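ABC transporter ATP-binding protein (Leptospira interrogans serovar Copenhageni, PDB 4HZI) is the ATPase subunit of an orphan ABC transporter involved in manganese utilization and tolerance, and probably binds and hydrolyses ATP to drive transport. Local coordinates at residues Asn266-Asp269 with Pro274-Val277; Thr127-Ile132 with Glu149-Thr154; Ile91-Glu96 with Arg107-Ile112; Glu218-Lys223 with Pro238-Lys243. All coordinates share one frame; numbering follows the deposited sequence.

Contact 1. Residues Asn266-Asp269 with Pro274-Val277; sequences NLED and PLQV
Glu268, on helix 264-271, and Pro274, just ahead of strand 275-280, bring the two backbones closest, with their CA atoms 5.7 Å apart where the chain leaves the helix and turns into the strand. The polar link is a single hydrogen bond: Leu275 N donates to Glu268 OE2 at 2.9 Å, nearly straight, with an N-H...O angle of 172°. The amide comes to the anti side of the carboxylate oxygen and lies 19° out of the carboxylate plane. In Glu268 the first torsion (chi1 -66°) sets CG beside the backbone N and 4.0 Å from Leu275 CB; the extended chain beyond carries OE2 on to the amide, 3.4 Å from Pro274 CA. The carboxylate thus grips the first amide of the strand while its CG methylene rests against the side chain of the same residue. Beside this polar link lies an apolar one. Leu275 points at the helix and sets CD1 3.7 Å from Leu267 CB, with the carbonyl oxygen of Leu267 also against that methyl. Further along, Leu267 and Val277 cross at about a right angle, and Leu267 CD1 meets Val277 CG2 at 3.8 Å. The alternation of the strand explains the pairing, since Leu275 and Val277 both face the helix and Gln276 faces away. Glu264 brings a second carboxylate close to OE2. Strand 283-288, antiparallel partner of strand 275-280, adds Val286, which touches both Leu267 and Leu275, and Leu206 of the second subunit packs on Leu275, so that helix 264-271 packs against a C-terminal hairpin that also meets the partner chain.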
# COMPACT_ATOMS: atom_id res chain seq x y z
N ASN A 266 18.67 -1.50 14.78
CA ASN A 266 18.67 -0.52 13.68
C ASN A 266 17.23 -0.26 13.15
O ASN A 266 16.89 0.89 12.92
CB ASN A 266 19.58 -0.98 12.56
CG ASN A 266 21.08 -0.71 12.85
OD1 ASN A 266 21.41 0.24 13.53
ND2 ASN A 266 21.94 -1.56 12.38
N LEU A 267 16.41 -1.32 13.06
CA LEU A 267 15.01 -1.13 12.68
C LEU A 267 14.17 -0.43 13.76
O LEU A 267 13.30 0.40 13.45
CB LEU A 267 14.37 -2.45 12.26
CG LEU A 267 14.96 -3.03 10.99
CD1 LEU A 267 14.22 -4.28 10.57
CD2 LEU A 267 14.99 -2.04 9.83
N GLU A 268 14.44 -0.72 15.04
CA GLU A 268 13.75 0.03 16.12
C GLU A 268 14.16 1.50 16.09
O GLU A 268 13.38 2.38 16.38
CB GLU A 268 13.99 -0.61 17.50
CG GLU A 268 13.36 -2.00 17.65
CD GLU A 268 13.62 -2.71 18.97
OE1 GLU A 268 14.55 -2.31 19.71
OE2 GLU A 268 12.91 -3.72 19.24
N ASP A 269 15.40 1.79 15.67
CA ASP A 269 15.83 3.15 15.53
C ASP A 269 15.10 3.79 14.35
O ASP A 269 14.66 4.93 14.42
CB ASP A 269 17.34 3.23 15.32
CG ASP A 269 17.86 4.65 15.31
OD1 ASP A 269 17.11 5.56 15.70
OD2 ASP A 269 19.03 4.87 14.90
N PRO A 274 9.39 -0.95 19.56
CA PRO A 274 9.90 -2.27 19.70
C PRO A 274 9.36 -3.18 18.60
O PRO A 274 8.15 -3.14 18.28
CB PRO A 274 9.50 -2.68 21.13
CG PRO A 274 9.17 -1.41 21.83
CD PRO A 274 8.62 -0.52 20.76
N LEU A 275 10.27 -3.97 18.03
CA LEU A 275 9.99 -4.82 16.89
C LEU A 275 10.51 -6.22 17.09
O LEU A 275 11.52 -6.45 17.77
CB LEU A 275 10.68 -4.27 15.64
CG LEU A 275 10.26 -2.89 15.19
CD1 LEU A 275 11.20 -2.33 14.14
CD2 LEU A 275 8.84 -2.91 14.65
N GLN A 276 9.83 -7.15 16.46
CA GLN A 276 10.24 -8.53 16.36
C GLN A 276 10.64 -8.68 14.90
O GLN A 276 9.78 -8.50 13.98
CB GLN A 276 9.05 -9.42 16.72
CG GLN A 276 9.33 -10.91 16.77
CD GLN A 276 10.16 -11.25 17.98
OE1 GLN A 276 9.72 -11.08 19.12
NE2 GLN A 276 11.38 -11.70 17.75
N VAL A 277 11.91 -8.97 14.66
CA VAL A 277 12.44 -9.09 13.31
C VAL A 277 12.91 -10.50 13.05
O VAL A 277 13.69 -11.05 13.82
CB VAL A 277 13.62 -8.13 13.07
CG1 VAL A 277 14.15 -8.26 11.65
CG2 VAL A 277 13.20 -6.69 13.37

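Contact 2. Residues Thr127-Ile132 with Glu149-Thr154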
# COMPACT_ATOMS: atom_id res chain seq x y z
N THR A 127 -0.57 -2.18 -26.68
CA THR A 127 -0.26 -3.58 -26.45
C THR A 127 0.93 -3.68 -25.46
O THR A 127 1.54 -2.65 -25.12
CB THR A 127 0.10 -4.29 -27.76
OG1 THR A 127 1.28 -3.69 -28.34
CG2 THR A 127 -1.10 -4.23 -28.76
N VAL A 128 1.23 -4.90 -25.04
CA VAL A 128 2.43 -5.22 -24.26
C VAL A 128 3.69 -4.77 -25.00
O VAL A 128 4.50 -4.02 -24.46
CB VAL A 128 2.48 -6.73 -23.92
CG1 VAL A 128 3.84 -7.19 -23.46
CG2 VAL A 128 1.44 -7.08 -22.87
N LYS A 129 3.84 -5.18 -26.26
CA LYS A 129 5.03 -4.81 -27.02
C LYS A 129 5.13 -3.29 -27.14
O LYS A 129 6.21 -2.70 -26.99
CB LYS A 129 4.96 -5.46 -28.41
CG LYS A 129 6.13 -5.18 -29.35
CD LYS A 129 5.75 -5.50 -30.80
CE LYS A 129 4.91 -4.37 -31.40
NZ LYS A 129 4.10 -4.79 -32.59
N ASP A 130 4.02 -2.65 -27.44
CA ASP A 130 3.98 -1.21 -27.59
C ASP A 130 4.41 -0.49 -26.30
O ASP A 130 5.11 0.52 -26.31
CB ASP A 130 2.57 -0.77 -27.97
CG ASP A 130 2.19 -1.19 -29.39
OD1 ASP A 130 3.11 -1.38 -30.21
OD2 ASP A 130 0.97 -1.32 -29.65
N THR A 131 3.95 -1.02 -25.19
CA THR A 131 4.26 -0.45 -23.89
C THR A 131 5.75 -0.53 -23.63
O THR A 131 6.33 0.42 -23.13
CB THR A 131 3.45 -1.18 -22.80
OG1 THR A 131 2.05 -0.95 -23.03
CG2 THR A 131 3.81 -0.68 -21.42
N ILE A 132 6.38 -1.63 -23.99
CA ILE A 132 7.81 -1.75 -23.81
C ILE A 132 8.54 -0.74 -24.70
O ILE A 132 9.48 -0.09 -24.29
CB ILE A 132 8.28 -3.18 -24.02
CG1 ILE A 132 7.58 -4.06 -22.98
CG2 ILE A 132 9.80 -3.27 -23.92
CD1 ILE A 132 7.80 -5.52 -23.18
N GLU A 149 14.42 -2.73 -36.25
CA GLU A 149 15.34 -3.43 -35.36
C GLU A 149 14.96 -3.23 -33.87
O GLU A 149 15.18 -4.11 -33.02
CB GLU A 149 16.76 -2.96 -35.57
CG GLU A 149 17.78 -3.77 -34.76
CD GLU A 149 19.20 -3.23 -34.85
OE1 GLU A 149 19.61 -2.77 -35.94
OE2 GLU A 149 19.91 -3.28 -33.82
N GLU A 150 14.46 -2.05 -33.55
CA GLU A 150 13.91 -1.81 -32.22
C GLU A 150 12.71 -2.72 -31.88
O GLU A 150 12.65 -3.30 -30.78
CB GLU A 150 13.54 -0.33 -32.07
CG GLU A 150 14.79 0.52 -31.83
CD GLU A 150 14.60 2.01 -32.03
OE1 GLU A 150 13.49 2.45 -32.44
OE2 GLU A 150 15.57 2.75 -31.74
N GLU A 151 11.78 -2.87 -32.82
CA GLU A 151 10.69 -3.85 -32.67
C GLU A 151 11.23 -5.25 -32.39
O GLU A 151 10.74 -5.92 -31.49
CB GLU A 151 9.80 -3.91 -33.90
CG GLU A 151 9.14 -2.59 -34.27
CD GLU A 151 7.73 -2.44 -33.74
OE1 GLU A 151 7.09 -3.47 -33.43
OE2 GLU A 151 7.25 -1.29 -33.66
N THR A 152 12.23 -5.68 -33.15
CA THR A 152 12.81 -7.00 -32.98
C THR A 152 13.46 -7.17 -31.61
O THR A 152 13.36 -8.23 -30.99
CB THR A 152 13.87 -7.28 -34.08
OG1 THR A 152 13.27 -7.11 -35.37
CG2 THR A 152 14.42 -8.69 -33.97
N LYS A 153 14.15 -6.13 -31.15
CA LYS A 153 14.83 -6.20 -29.85
C LYS A 153 13.81 -6.36 -28.69
O LYS A 153 14.05 -7.11 -27.73
CB LYS A 153 15.70 -4.97 -29.63
CG LYS A 153 16.97 -4.99 -30.46
CD LYS A 153 17.75 -3.69 -30.34
CE LYS A 153 19.23 -3.92 -30.63
NZ LYS A 153 19.94 -2.65 -30.95
N THR A 154 12.68 -5.68 -28.80
CA THR A 154 11.63 -5.83 -27.81
C THR A 154 11.06 -7.24 -27.80
O THR A 154 10.78 -7.79 -26.74
CB THR A 154 10.54 -4.79 -28.00
OG1 THR A 154 11.02 -3.55 -27.48
CG2 THR A 154 9.24 -5.16 -27.27
O HOH W 1 4.64 -1.45 -32.69
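Glu151 and Lys129 meet through the Glu151 carboxylate, whose two oxygens serve different partners. OE1 takes the lysine: Glu151 OE1 lies 3.4 Å from Lys129 NZ in a salt bridge, and nearer still, at 3.1 Å, to Lys129 CE, so the end of the lysine leans on the oxygen with its last methylene as well as its ammonium. Glu151 OE2 accepts a hydrogen bond from a water at 2.8 Å. The same water donates to OD1 of the other carboxylate, that of Asp130, at 2.9 Å. Both chains bend to make this meeting: Lys129 sets out with CG anti to the backbone N and kinks at chi3 (79°), Glu151 turns at chi2 (-97°), and the two cross at about a right angle. Beside the charged pair the contact is mostly van der Waals. Thr154 turns CG2 into the groove between Lys129 and Ile132, at 3.7 Å from Lys129 CG, while its OG1 rests 3.8 Å from Ile132 CG2. The axes of 128-132 and 149-154 pass 10.1 Å apart at 112°. The side chains of Lys129, Ile132, Glu151 and Thr154 fill the gap between them. Ile182 and Leu185 of helix 176-188 close over Ile132, placing the contact in the helical subdomain of the ABC ATPase. Chemically, one lysine stands beside two carboxylates, Asp130 OD1 and Glu151 OE2 being 5.4 Å apart; the shared water donates a hydrogen bond to each, and Lys129 would be expected to offset part of the negative charge gathered here.

Contact 3. Residues Ile91-Glu96 with Arg107-Ile112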
# COMPACT_ATOMS: atom_id res chain seq x y z
N ILE A 91 27.46 13.61 -6.26
CA ILE A 91 26.82 12.37 -6.74
C ILE A 91 27.49 12.02 -8.06
O ILE A 91 27.78 12.92 -8.89
CB ILE A 91 25.29 12.50 -6.80
CG1 ILE A 91 24.68 11.25 -7.47
CG2 ILE A 91 24.87 13.78 -7.51
CD1 ILE A 91 23.20 11.14 -7.29
N ARG A 92 27.82 10.73 -8.23
CA ARG A 92 28.54 10.29 -9.40
C ARG A 92 27.92 9.02 -9.94
O ARG A 92 27.44 8.17 -9.16
CB ARG A 92 29.99 9.96 -9.05
CG ARG A 92 30.85 11.10 -8.58
CD ARG A 92 32.20 10.56 -8.10
NE ARG A 92 32.90 11.57 -7.32
CZ ARG A 92 33.76 12.46 -7.81
NH1 ARG A 92 34.06 12.49 -9.11
NH2 ARG A 92 34.33 13.33 -6.98
N LEU A 93 27.95 8.92 -11.25
CA LEU A 93 27.73 7.69 -11.97
C LEU A 93 29.09 7.25 -12.46
O LEU A 93 29.78 7.97 -13.22
CB LEU A 93 26.69 7.92 -13.09
CG LEU A 93 26.32 6.70 -13.93
CD1 LEU A 93 25.66 5.64 -13.05
CD2 LEU A 93 25.42 7.14 -15.07
N PHE A 94 29.53 6.09 -11.99
CA PHE A 94 30.92 5.65 -12.18
C PHE A 94 31.84 6.80 -11.75
O PHE A 94 31.67 7.35 -10.66
CB PHE A 94 31.16 5.14 -13.62
CG PHE A 94 30.36 3.88 -13.97
CD1 PHE A 94 30.66 2.65 -13.38
CD2 PHE A 94 29.31 3.93 -14.88
CE1 PHE A 94 29.92 1.52 -13.69
CE2 PHE A 94 28.57 2.80 -15.19
CZ PHE A 94 28.88 1.60 -14.59
N GLN A 95 32.78 7.22 -12.57
CA GLN A 95 33.68 8.28 -12.11
C GLN A 95 33.21 9.70 -12.44
O GLN A 95 33.89 10.66 -12.10
CB GLN A 95 35.09 8.07 -12.66
CG GLN A 95 35.81 6.89 -12.01
CD GLN A 95 37.31 6.94 -12.22
OE1 GLN A 95 37.96 7.96 -11.94
NE2 GLN A 95 37.88 5.84 -12.71
N GLU A 96 32.06 9.86 -13.08
CA GLU A 96 31.62 11.19 -13.52
C GLU A 96 30.61 11.78 -12.56
O GLU A 96 29.58 11.17 -12.30
CB GLU A 96 30.98 11.10 -14.90
CG GLU A 96 31.90 10.77 -16.04
CD GLU A 96 31.15 10.71 -17.35
OE1 GLU A 96 30.31 9.80 -17.52
OE2 GLU A 96 31.38 11.59 -18.21
N ARG A 107 19.85 9.98 -17.95
CA ARG A 107 18.58 9.25 -17.97
C ARG A 107 18.48 8.07 -18.93
O ARG A 107 17.78 7.10 -18.65
CB ARG A 107 17.43 10.23 -18.19
CG ARG A 107 17.37 11.27 -17.08
CD ARG A 107 15.97 11.71 -16.72
NE ARG A 107 15.67 13.07 -17.15
CZ ARG A 107 15.49 14.12 -16.36
NH1 ARG A 107 15.56 14.01 -15.04
NH2 ARG A 107 15.22 15.30 -16.90
N LYS A 108 19.16 8.13 -20.06
CA LYS A 108 19.28 6.97 -20.94
C LYS A 108 19.96 5.82 -20.20
O LYS A 108 19.64 4.66 -20.42
CB LYS A 108 20.10 7.35 -22.18
CG LYS A 108 20.52 6.17 -23.06
CD LYS A 108 21.10 6.63 -24.39
CE LYS A 108 21.07 5.51 -25.42
NZ LYS A 108 21.93 5.80 -26.61
N ARG A 109 20.88 6.15 -19.30
CA ARG A 109 21.62 5.13 -18.53
C ARG A 109 21.01 4.58 -17.21
O ARG A 109 21.55 3.65 -16.60
CB ARG A 109 23.02 5.65 -18.27
CG ARG A 109 23.69 6.11 -19.57
CD ARG A 109 24.90 6.95 -19.28
NE ARG A 109 25.88 6.23 -18.47
CZ ARG A 109 27.01 6.78 -18.02
NH1 ARG A 109 27.30 8.05 -18.30
NH2 ARG A 109 27.85 6.05 -17.29
N ILE A 110 19.90 5.15 -16.77
CA ILE A 110 19.21 4.74 -15.56
C ILE A 110 17.79 4.34 -15.91
O ILE A 110 17.00 5.17 -16.37
CB ILE A 110 19.15 5.88 -14.54
CG1 ILE A 110 20.56 6.36 -14.18
CG2 ILE A 110 18.42 5.40 -13.28
CD1 ILE A 110 20.59 7.47 -13.10
N GLY A 111 17.46 3.05 -15.73
CA GLY A 111 16.07 2.60 -15.93
C GLY A 111 15.23 2.93 -14.73
O GLY A 111 15.71 2.84 -13.61
N ILE A 112 13.97 3.29 -14.93
CA ILE A 112 13.05 3.55 -13.85
C ILE A 112 11.82 2.72 -14.00
O ILE A 112 11.21 2.72 -15.08
CB ILE A 112 12.51 5.00 -13.83
CG1 ILE A 112 13.64 6.00 -13.75
CG2 ILE A 112 11.53 5.17 -12.66
CD1 ILE A 112 14.32 6.01 -12.41
O HOH W 2 29.80 7.84 -15.95
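Arg109 sends its guanidinium between Leu93, Phe94 and Glu96, which meet it at a face and at its edge. Leu93 CD2 sits over the centre of one face, 3.4 Å from Arg109 CZ. At the edge, Phe94 CD2 lies 3.5 Å from Arg109 NH2, with the ring and the guanidinium only 11° apart: the phenyl extends the flat group side by side and does not stack on it. Glu96 OE1 also comes to the edge, 3.6 Å from Arg109 NH1, a long salt bridge. A water tightens this link, accepting from Arg109 NH2 at 3.0 Å and donating both to Glu96 OE1 at 2.6 Å and to the carbonyl oxygen Leu93 O at 2.7 Å. Around this first shell, the bend of the arginine at chi3 (59°) turns the guanidinium across Leu93, and NE is left to a salt bridge with Asp193, its strongest polar partner; Asp193 also bonds the Arg109 backbone and touches Phe94. On the other side, a type II' beta turn from Leu93 to Glu96 fixes the three partners. Leu93 N and Glu96 N each bond the other residue's carbonyl oxygen, both at 3.0 Å, and Phe94 takes the turn's positive phi (50°). Leu34 packs on Leu93 and Phe94. The arrangement is a tight two-residue hairpin joining strands 90-93 and 96-97 of the antiparallel sheet, tied by one arginine to the start of strand 110-113 at the margin of the mixed sheet, the pairing of beta subdomain and nucleotide-binding core that marks ABC ATPases.

Contact 4. Residues Glu218-Lys223 with Pro238-Lys243; sequences EYHSKK and PDFYSK
His220 lays its imidazole over the phenyl ring of Phe240 in an offset stack, centroids 4.2 Å apart and planes only 7° from parallel. The pair bridges the C-terminal end of helix 206-222 and the loop before strand 243-248, two elements of the ABC ATPase core. The side chains slide past each other in opposite directions, so each ring also covers the other's CB: His220 CB stands 4.1 Å from the centroid of the phenyl ring and Phe240 CB 3.7 Å from that of the imidazole, two CH-pi contacts over the faces. Phe240 is carried by a type I turn from Pro238 to Tyr241 and adopts the crowded position with CG between its backbone N and carbonyl carbon (chi1 61°), which swings the ring toward the helix. His220 takes the extended setting, CG opposite the backbone N. A third ring, His62, at the start of strand 62-67, meets both partners, edge-to-face against Phe240 and steeply inclined to His220, so the stack belongs to a small aromatic cluster near the surface. The tightest approach is carbon to carbon, His220 CE1 to Phe240 CB at 3.5 Å.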
# COMPACT_ATOMS: atom_id res chain seq x y z
N GLU A 218 13.40 -14.55 -11.14
CA GLU A 218 13.69 -15.35 -12.31
C GLU A 218 14.60 -14.57 -13.23
O GLU A 218 15.58 -15.09 -13.76
CB GLU A 218 12.37 -15.73 -12.98
CG GLU A 218 12.52 -16.70 -14.14
CD GLU A 218 11.47 -17.80 -14.12
OE1 GLU A 218 10.31 -17.53 -13.69
OE2 GLU A 218 11.80 -18.93 -14.53
N TYR A 219 14.31 -13.29 -13.38
CA TYR A 219 15.13 -12.41 -14.15
C TYR A 219 16.56 -12.40 -13.57
O TYR A 219 17.56 -12.50 -14.32
CB TYR A 219 14.50 -11.01 -14.23
CG TYR A 219 15.29 -10.08 -15.12
CD1 TYR A 219 15.01 -10.00 -16.46
CD2 TYR A 219 16.34 -9.32 -14.61
CE1 TYR A 219 15.77 -9.21 -17.30
CE2 TYR A 219 17.09 -8.49 -15.43
CZ TYR A 219 16.82 -8.45 -16.79
OH TYR A 219 17.53 -7.62 -17.62
N HIS A 220 16.66 -12.23 -12.25
CA HIS A 220 17.92 -12.17 -11.55
C HIS A 220 18.72 -13.46 -11.70
O HIS A 220 19.94 -13.42 -11.77
CB HIS A 220 17.68 -11.90 -10.09
CG HIS A 220 18.91 -11.91 -9.24
ND1 HIS A 220 19.28 -12.99 -8.49
CD2 HIS A 220 19.86 -10.97 -9.04
CE1 HIS A 220 20.41 -12.73 -7.86
NE2 HIS A 220 20.78 -11.51 -8.19
N SER A 221 18.03 -14.60 -11.69
CA SER A 221 18.68 -15.91 -11.84
C SER A 221 19.38 -16.05 -13.22
O SER A 221 20.33 -16.81 -13.35
CB SER A 221 17.66 -17.04 -11.61
OG SER A 221 16.89 -17.27 -12.80
N LYS A 222 18.92 -15.33 -14.22
CA LYS A 222 19.41 -15.47 -15.59
C LYS A 222 20.53 -14.51 -15.94
O LYS A 222 21.41 -14.84 -16.77
CB LYS A 222 18.27 -15.24 -16.57
CG LYS A 222 17.25 -16.36 -16.55
CD LYS A 222 16.04 -15.98 -17.37
CE LYS A 222 14.90 -16.97 -17.21
NZ LYS A 222 13.73 -16.57 -18.05
N LYS A 223 20.52 -13.33 -15.30
CA LYS A 223 21.30 -12.20 -15.76
C LYS A 223 21.80 -11.35 -14.59
O LYS A 223 21.02 -11.05 -13.68
CB LYS A 223 20.37 -11.32 -16.63
CG LYS A 223 20.98 -10.97 -17.97
CD LYS A 223 20.85 -9.51 -18.37
CE LYS A 223 22.04 -9.11 -19.24
NZ LYS A 223 22.05 -7.67 -19.62
N PRO A 238 12.81 -8.65 -2.07
CA PRO A 238 13.26 -10.00 -2.44
C PRO A 238 14.59 -10.39 -1.81
O PRO A 238 15.43 -9.54 -1.46
CB PRO A 238 13.48 -9.91 -3.95
CG PRO A 238 12.99 -8.63 -4.40
CD PRO A 238 12.69 -7.75 -3.21
N ASP A 239 14.84 -11.70 -1.78
CA ASP A 239 16.05 -12.23 -1.18
C ASP A 239 17.38 -11.82 -1.80
O ASP A 239 18.40 -11.90 -1.13
CB ASP A 239 15.98 -13.77 -1.14
CG ASP A 239 16.13 -14.44 -2.54
OD1 ASP A 239 16.07 -13.78 -3.61
OD2 ASP A 239 16.29 -15.69 -2.55
N PHE A 240 17.42 -11.39 -3.05
CA PHE A 240 18.72 -11.08 -3.63
C PHE A 240 19.28 -9.67 -3.26
O PHE A 240 20.36 -9.32 -3.65
CB PHE A 240 18.75 -11.30 -5.13
CG PHE A 240 17.80 -10.49 -5.92
CD1 PHE A 240 18.12 -9.18 -6.31
CD2 PHE A 240 16.61 -11.01 -6.32
CE1 PHE A 240 17.24 -8.43 -7.05
CE2 PHE A 240 15.70 -10.26 -7.06
CZ PHE A 240 16.01 -8.95 -7.42
N TYR A 241 18.51 -8.89 -2.53
CA TYR A 241 18.98 -7.59 -2.01
C TYR A 241 19.97 -7.82 -0.89
O TYR A 241 19.66 -8.42 0.14
CB TYR A 241 17.78 -6.68 -1.60
CG TYR A 241 17.25 -6.09 -2.88
CD1 TYR A 241 17.84 -4.97 -3.46
CD2 TYR A 241 16.22 -6.73 -3.58
CE1 TYR A 241 17.42 -4.52 -4.71
CE2 TYR A 241 15.81 -6.28 -4.82
CZ TYR A 241 16.38 -5.20 -5.39
OH TYR A 241 15.93 -4.79 -6.66
N SER A 242 21.19 -7.38 -1.10
CA SER A 242 22.26 -7.67 -0.14
C SER A 242 22.75 -6.47 0.69
O SER A 242 23.50 -6.64 1.65
CB SER A 242 23.46 -8.23 -0.92
OG SER A 242 24.09 -7.21 -1.70
N LYS A 243 22.35 -5.26 0.31
CA LYS A 243 22.79 -4.00 0.96
C LYS A 243 21.54 -3.18 1.20
O LYS A 243 20.55 -3.32 0.46
CB LYS A 243 23.66 -3.16 0.04
CG LYS A 243 24.92 -3.82 -0.48
CD LYS A 243 25.98 -3.83 0.60
CE LYS A 243 26.58 -2.45 0.80
NZ LYS A 243 28.05 -2.55 1.02

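How the contacts relate
Along the chain the contacts run in series: contact 3 first, then contact 2, contact 4 and contact 1, none touching another. Contact 3 ties the antiparallel sheet to strand 110-113, an outer strand of the mixed sheet; the chain then passes to helix 128-133 and contact 2, in the helical subdomain, the centres of contacts 3 and 2 being about 24 Å apart. Contact 4 joins helix 206-222 to the loop leading into strand 243-248 of the mixed sheet. Its centre is about 21 Å from that of contact 3 and about 24 Å from that of contact 2. Contact 1 belongs to the C-terminal hairpin and lies across the chain's centre from contact 2, their centres about 44 Å apart. Together they sample the ATPase from helical subdomain to subunit interface.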